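Local structure of nicotinate phosphoribosyltransferase (Saccharomyces cerevisiae, 1VLP) at residues N104-T116 / L129-Y143. The protein catalyses the ATP-dependent formation of nicotinate ribonucleotide from nicotinate and phosphoribosyl diphosphate, the first step of NAD biosynthesis from nicotinic acid. Sequence-based numbering, arbitrary orientation.
Sequences NYKLHPEEQISFT and LKILVSGSWKDTILY
Tyr143 packs its ring against the short helix 109-112 and the residues flanking it, the tighter part of the contact. CG1 of Ile113 lies over one ring face, and Ile113 CD1 is 3.7 Å from Tyr143 CE1, while CB of Gln112 comes within 3.7 Å of Tyr143 CE2. With CG anti to its own carbonyl carbon (chi1 -74°), Tyr143 carries its hydroxyl up to the start of the helix; there Tyr143 OH sits 3.1 Å from Pro109 N, which has no hydrogen to offer, and shares a water with His108 N and Asp139 O. Replacing Tyr143 by an alanine would probably open a gap beside Ile113 and Gln112 and leave that water without the hydroxyl. Beyond the helix, strands 113-120 and 126-134 form the two arms of a β-hairpin in the N-terminal family region and run antiparallel here, at the border of a sheet in which strand 43-50 is the next neighbour. Ser114 and Leu132 form a hydrogen-bonded pair, the bond from Ser114 N to Leu132 O being almost straight at 176°. On the inner face, Phe115 and Ile131 lie side by side, Phe115 CD1 3.4 Å from Ile131 CG1, with Leu129 CD2 at the ring edge and helix 144-159 covering Ile131. The other face is looser and wetter: Thr116 OG1 rests 3.3 Å from Lys130 CB, the lysine chain runs outward, and one water joins Thr116 OG1 and Lys130 O.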
loop_
_atom_site.group_PDB
_atom_site.type_symbol
_atom_site.label_atom_id
_atom_site.label_comp_id
_atom_site.label_asym_id
_atom_site.label_seq_id
_atom_site.Cartn_x
_atom_site.Cartn_y
_atom_site.Cartn_z
ATOM N N ASN A 104 -8.239 -25.880 3.060
ATOM C CA ASN A 104 -9.498 -25.152 2.904
ATOM C C ASN A 104 -9.308 -23.720 2.399
ATOM O O ASN A 104 -10.226 -23.158 1.769
ATOM C CB ASN A 104 -10.321 -25.131 4.202
ATOM C CG ASN A 104 -10.741 -26.515 4.653
ATOM O OD1 ASN A 104 -11.296 -27.311 3.875
ATOM N ND2 ASN A 104 -10.457 -26.824 5.911
ATOM N N TYR A 105 -8.131 -23.121 2.655
ATOM C CA TYR A 105 -7.880 -21.758 2.246
ATOM C C TYR A 105 -7.809 -21.524 0.696
ATOM O O TYR A 105 -7.048 -22.197 -0.032
ATOM C CB TYR A 105 -6.625 -21.182 2.930
ATOM C CG TYR A 105 -6.488 -19.741 2.548
ATOM C CD1 TYR A 105 -7.275 -18.766 3.180
ATOM C CD2 TYR A 105 -5.692 -19.359 1.464
ATOM C CE1 TYR A 105 -7.227 -17.447 2.780
ATOM C CE2 TYR A 105 -5.638 -18.014 1.054
ATOM C CZ TYR A 105 -6.403 -17.079 1.737
ATOM O OH TYR A 105 -6.375 -15.764 1.368
ATOM N N LYS A 106 -8.564 -20.539 0.220
ATOM C CA LYS A 106 -8.406 -20.029 -1.113
ATOM C C LYS A 106 -9.200 -18.756 -1.269
ATOM O O LYS A 106 -10.085 -18.464 -0.459
ATOM C CB LYS A 106 -8.907 -21.043 -2.149
ATOM C CG LYS A 106 -10.370 -21.364 -2.009
ATOM C CD LYS A 106 -10.735 -22.676 -2.719
ATOM C CE LYS A 106 -11.821 -23.463 -1.942
ATOM N NZ LYS A 106 -11.423 -24.027 -0.594
ATOM N N LEU A 107 -8.897 -18.033 -2.330
ATOM C CA LEU A 107 -9.723 -16.898 -2.745
ATOM C C LEU A 107 -10.895 -17.432 -3.565
ATOM O O LEU A 107 -10.761 -18.476 -4.265
ATOM C CB LEU A 107 -8.864 -15.914 -3.571
ATOM C CG LEU A 107 -7.703 -15.225 -2.853
ATOM C CD1 LEU A 107 -6.953 -14.388 -3.869
ATOM C CD2 LEU A 107 -8.266 -14.382 -1.665
ATOM N N HIS A 108 -12.016 -16.709 -3.516
ATOM C CA HIS A 108 -13.214 -17.073 -4.276
ATOM C C HIS A 108 -13.634 -15.897 -5.114
ATOM O O HIS A 108 -14.600 -15.215 -4.781
ATOM C CB HIS A 108 -14.371 -17.508 -3.350
ATOM C CG HIS A 108 -14.013 -18.615 -2.397
ATOM N ND1 HIS A 108 -13.353 -18.389 -1.203
ATOM C CD2 HIS A 108 -14.217 -19.945 -2.466
ATOM C CE1 HIS A 108 -13.167 -19.538 -0.579
ATOM N NE2 HIS A 108 -13.664 -20.502 -1.339
ATOM N N PRO A 109 -12.883 -15.592 -6.206
ATOM C CA PRO A 109 -13.203 -14.395 -6.977
ATOM C C PRO A 109 -14.614 -14.384 -7.560
ATOM O O PRO A 109 -15.215 -13.304 -7.728
ATOM C CB PRO A 109 -12.115 -14.390 -8.084
ATOM C CG PRO A 109 -11.567 -15.720 -8.125
ATOM C CD PRO A 109 -11.732 -16.313 -6.765
ATOM N N GLU A 110 -15.140 -15.571 -7.892
ATOM C CA GLU A 110 -16.459 -15.679 -8.476
ATOM C C GLU A 110 -17.585 -15.181 -7.538
ATOM O O GLU A 110 -18.604 -14.696 -8.008
ATOM C CB GLU A 110 -16.697 -17.123 -8.943
ATOM C CG GLU A 110 -16.990 -18.158 -7.819
ATOM C CD GLU A 110 -15.780 -18.608 -6.981
ATOM O OE1 GLU A 110 -14.609 -18.212 -7.264
ATOM O OE2 GLU A 110 -16.028 -19.402 -6.041
ATOM N N GLU A 111 -17.369 -15.286 -6.235
ATOM C CA GLU A 111 -18.294 -14.820 -5.210
ATOM C C GLU A 111 -17.963 -13.429 -4.725
ATOM O O GLU A 111 -18.861 -12.647 -4.478
ATOM C CB GLU A 111 -18.237 -15.755 -3.996
ATOM C CG GLU A 111 -18.755 -17.191 -4.244
ATOM C CD GLU A 111 -18.684 -18.094 -2.986
ATOM O OE1 GLU A 111 -17.957 -17.756 -2.011
ATOM O OE2 GLU A 111 -19.361 -19.154 -2.983
ATOM N N GLN A 112 -16.676 -13.092 -4.641
ATOM C CA GLN A 112 -16.238 -11.812 -4.066
ATOM C C GLN A 112 -16.159 -10.641 -5.049
ATOM O O GLN A 112 -16.396 -9.507 -4.642
ATOM C CB GLN A 112 -14.878 -11.946 -3.407
ATOM C CG GLN A 112 -14.916 -12.011 -1.899
ATOM C CD GLN A 112 -15.666 -13.226 -1.388
ATOM O OE1 GLN A 112 -16.853 -13.130 -1.079
ATOM N NE2 GLN A 112 -14.974 -14.369 -1.280
ATOM N N ILE A 113 -15.749 -10.895 -6.296
ATOM C CA ILE A 113 -15.579 -9.803 -7.283
ATOM C C ILE A 113 -16.813 -9.667 -8.141
ATOM O O ILE A 113 -17.283 -10.664 -8.731
ATOM C CB ILE A 113 -14.360 -10.034 -8.212
ATOM C CG1 ILE A 113 -13.106 -10.272 -7.391
ATOM C CG2 ILE A 113 -14.186 -8.885 -9.157
ATOM C CD1 ILE A 113 -11.861 -10.613 -8.254
ATOM N N SER A 114 -17.338 -8.450 -8.193
ATOM C CA SER A 114 -18.349 -8.095 -9.141
ATOM C C SER A 114 -17.697 -7.146 -10.119
ATOM O O SER A 114 -17.441 -6.040 -9.771
ATOM C CB SER A 114 -19.494 -7.360 -8.450
ATOM O OG SER A 114 -20.427 -6.867 -9.407
ATOM N N PHE A 115 -17.407 -7.640 -11.322
ATOM C CA PHE A 115 -16.699 -6.891 -12.378
ATOM C C PHE A 115 -17.592 -6.792 -13.608
ATOM O O PHE A 115 -17.987 -7.809 -14.220
ATOM C CB PHE A 115 -15.387 -7.623 -12.680
ATOM C CG PHE A 115 -14.616 -7.090 -13.840
ATOM C CD1 PHE A 115 -14.596 -5.716 -14.166
ATOM C CD2 PHE A 115 -13.882 -7.971 -14.635
ATOM C CE1 PHE A 115 -13.814 -5.248 -15.215
ATOM C CE2 PHE A 115 -13.116 -7.508 -15.705
ATOM C CZ PHE A 115 -13.088 -6.146 -16.009
ATOM N N THR A 116 -18.014 -5.563 -13.882
ATOM C CA THR A 116 -18.761 -5.213 -15.064
ATOM C C THR A 116 -17.999 -4.089 -15.794
ATOM O O THR A 116 -17.047 -3.469 -15.280
ATOM C CB THR A 116 -20.206 -4.758 -14.696
ATOM O OG1 THR A 116 -20.151 -3.657 -13.795
ATOM C CG2 THR A 116 -20.953 -5.872 -14.025
ATOM N N LEU A 129 -14.539 0.553 -16.291
ATOM C CA LEU A 129 -14.658 -0.616 -15.423
ATOM C C LEU A 129 -15.423 -0.306 -14.163
ATOM O O LEU A 129 -15.311 0.789 -13.597
ATOM C CB LEU A 129 -13.277 -1.180 -15.019
ATOM C CG LEU A 129 -12.206 -1.286 -16.091
ATOM C CD1 LEU A 129 -10.991 -1.941 -15.508
ATOM C CD2 LEU A 129 -12.734 -2.018 -17.297
ATOM N N LYS A 130 -16.248 -1.262 -13.746
ATOM C CA LYS A 130 -16.921 -1.200 -12.471
ATOM C C LYS A 130 -16.534 -2.460 -11.701
ATOM O O LYS A 130 -16.797 -3.564 -12.158
ATOM C CB LYS A 130 -18.437 -1.107 -12.660
ATOM C CG LYS A 130 -19.154 -0.863 -11.367
ATOM C CD LYS A 130 -20.651 -0.574 -11.573
ATOM C CE LYS A 130 -21.442 -0.920 -10.329
ATOM N NZ LYS A 130 -22.901 -0.582 -10.473
ATOM N N ILE A 131 -15.903 -2.272 -10.551
ATOM C CA ILE A 131 -15.446 -3.398 -9.725
ATOM C C ILE A 131 -15.787 -3.179 -8.278
ATOM O O ILE A 131 -15.346 -2.204 -7.686
ATOM C CB ILE A 131 -13.941 -3.701 -9.894
ATOM C CG1 ILE A 131 -13.589 -4.017 -11.361
ATOM C CG2 ILE A 131 -13.535 -4.922 -9.040
ATOM C CD1 ILE A 131 -12.088 -3.850 -11.667
ATOM N N LEU A 132 -16.585 -4.087 -7.727
ATOM C CA LEU A 132 -16.831 -4.163 -6.294
ATOM C C LEU A 132 -16.356 -5.495 -5.741
ATOM O O LEU A 132 -16.566 -6.523 -6.354
ATOM C CB LEU A 132 -18.316 -4.030 -6.020
ATOM C CG LEU A 132 -18.940 -2.677 -6.330
ATOM C CD1 LEU A 132 -20.417 -2.818 -6.192
ATOM C CD2 LEU A 132 -18.405 -1.630 -5.402
ATOM N N VAL A 133 -15.682 -5.462 -4.594
ATOM C CA VAL A 133 -15.204 -6.646 -3.932
ATOM C C VAL A 133 -15.873 -6.710 -2.530
ATOM O O VAL A 133 -15.704 -5.794 -1.722
ATOM C CB VAL A 133 -13.672 -6.678 -3.809
ATOM C CG1 VAL A 133 -13.223 -7.986 -3.280
ATOM C CG2 VAL A 133 -12.964 -6.336 -5.151
ATOM N N SER A 134 -16.700 -7.721 -2.300
ATOM C CA SER A 134 -17.507 -7.723 -1.110
ATOM C C SER A 134 -17.628 -9.126 -0.542
ATOM O O SER A 134 -17.682 -10.139 -1.236
ATOM C CB SER A 134 -18.867 -7.095 -1.402
ATOM O OG SER A 134 -19.715 -7.006 -0.263
ATOM N N GLY A 135 -17.703 -9.137 0.766
ATOM C CA GLY A 135 -17.757 -10.392 1.553
ATOM C C GLY A 135 -17.167 -10.200 2.918
ATOM O O GLY A 135 -16.966 -9.048 3.350
ATOM N N SER A 136 -16.851 -11.299 3.614
ATOM C CA SER A 136 -16.179 -11.193 4.897
ATOM C C SER A 136 -14.845 -10.490 4.696
ATOM O O SER A 136 -14.163 -10.661 3.714
ATOM C CB SER A 136 -15.994 -12.593 5.530
ATOM O OG SER A 136 -15.660 -12.540 6.902
ATOM N N TRP A 137 -14.462 -9.698 5.679
ATOM C CA TRP A 137 -13.229 -8.933 5.598
ATOM C C TRP A 137 -12.012 -9.858 5.379
ATOM O O TRP A 137 -11.201 -9.548 4.539
ATOM C CB TRP A 137 -13.109 -8.037 6.824
ATOM C CG TRP A 137 -12.176 -6.841 6.691
ATOM C CD1 TRP A 137 -11.528 -6.407 5.576
ATOM C CD2 TRP A 137 -11.882 -5.886 7.711
ATOM N NE1 TRP A 137 -10.839 -5.285 5.828
ATOM C CE2 TRP A 137 -11.034 -4.916 7.131
ATOM C CE3 TRP A 137 -12.236 -5.756 9.071
ATOM C CZ2 TRP A 137 -10.503 -3.847 7.879
ATOM C CZ3 TRP A 137 -11.713 -4.691 9.791
ATOM C CH2 TRP A 137 -10.870 -3.745 9.192
ATOM N N LYS A 138 -11.943 -11.005 6.055
ATOM C CA LYS A 138 -10.849 -11.976 5.858
ATOM C C LYS A 138 -10.824 -12.623 4.462
ATOM O O LYS A 138 -9.782 -13.108 4.044
ATOM C CB LYS A 138 -10.874 -13.089 6.902
ATOM C CG LYS A 138 -11.947 -14.091 6.768
ATOM C CD LYS A 138 -11.964 -14.989 8.014
ATOM C CE LYS A 138 -13.006 -16.063 7.911
ATOM N NZ LYS A 138 -14.404 -15.567 7.985
ATOM N N ASP A 139 -11.960 -12.631 3.782
ATOM C CA ASP A 139 -12.095 -13.166 2.416
ATOM C C ASP A 139 -11.791 -12.135 1.342
ATOM O O ASP A 139 -11.644 -12.503 0.151
ATOM C CB ASP A 139 -13.525 -13.673 2.143
ATOM C CG ASP A 139 -13.837 -14.973 2.843
ATOM O OD1 ASP A 139 -12.924 -15.621 3.359
ATOM O OD2 ASP A 139 -15.026 -15.333 2.889
ATOM N N THR A 140 -11.777 -10.846 1.701
ATOM C CA THR A 140 -11.702 -9.775 0.707
ATOM C C THR A 140 -10.424 -8.933 0.747
ATOM O O THR A 140 -10.021 -8.303 -0.292
ATOM C CB THR A 140 -12.947 -8.851 0.803
ATOM O OG1 THR A 140 -13.015 -8.281 2.082
ATOM C CG2 THR A 140 -14.207 -9.663 0.527
ATOM N N ILE A 141 -9.814 -8.888 1.926
ATOM C CA ILE A 141 -8.636 -8.020 2.166
ATOM C C ILE A 141 -7.454 -8.181 1.166
ATOM O O ILE A 141 -6.766 -7.199 0.852
ATOM C CB ILE A 141 -8.197 -8.158 3.643
ATOM C CG1 ILE A 141 -7.161 -7.099 4.001
ATOM C CG2 ILE A 141 -7.683 -9.569 3.934
ATOM C CD1 ILE A 141 -7.477 -6.371 5.156
ATOM N N LEU A 142 -7.203 -9.395 0.655
ATOM C CA LEU A 142 -6.040 -9.554 -0.201
ATOM C C LEU A 142 -6.244 -9.003 -1.608
ATOM O O LEU A 142 -5.278 -8.846 -2.342
ATOM C CB LEU A 142 -5.628 -11.030 -0.262
ATOM C CG LEU A 142 -5.142 -11.639 1.061
ATOM C CD1 LEU A 142 -4.535 -13.047 0.797
ATOM C CD2 LEU A 142 -4.144 -10.755 1.785
ATOM N N TYR A 143 -7.480 -8.793 -2.060
ATOM C CA TYR A 143 -7.668 -8.447 -3.510
ATOM C C TYR A 143 -7.083 -7.138 -3.974
ATOM O O TYR A 143 -6.665 -7.055 -5.133
ATOM C CB TYR A 143 -9.142 -8.441 -3.859
ATOM C CG TYR A 143 -9.752 -9.799 -3.954
ATOM C CD1 TYR A 143 -9.527 -10.603 -5.066
ATOM C CD2 TYR A 143 -10.590 -10.295 -2.937
ATOM C CE1 TYR A 143 -10.139 -11.830 -5.187
ATOM C CE2 TYR A 143 -11.182 -11.528 -3.044
ATOM C CZ TYR A 143 -10.953 -12.297 -4.168
ATOM O OH TYR A 143 -11.549 -13.535 -4.285
HETATM O O HOH W 1 -8.681 -14.359 1.899
HETATM O O HOH W 2 -10.760 -16.155 0.928
HETATM O O HOH W 3 -12.503 -14.504 -1.842
HETATM O O HOH W 4 -19.690 -9.964 -3.555
HETATM O O HOH W 5 -19.586 -4.448 -10.986
#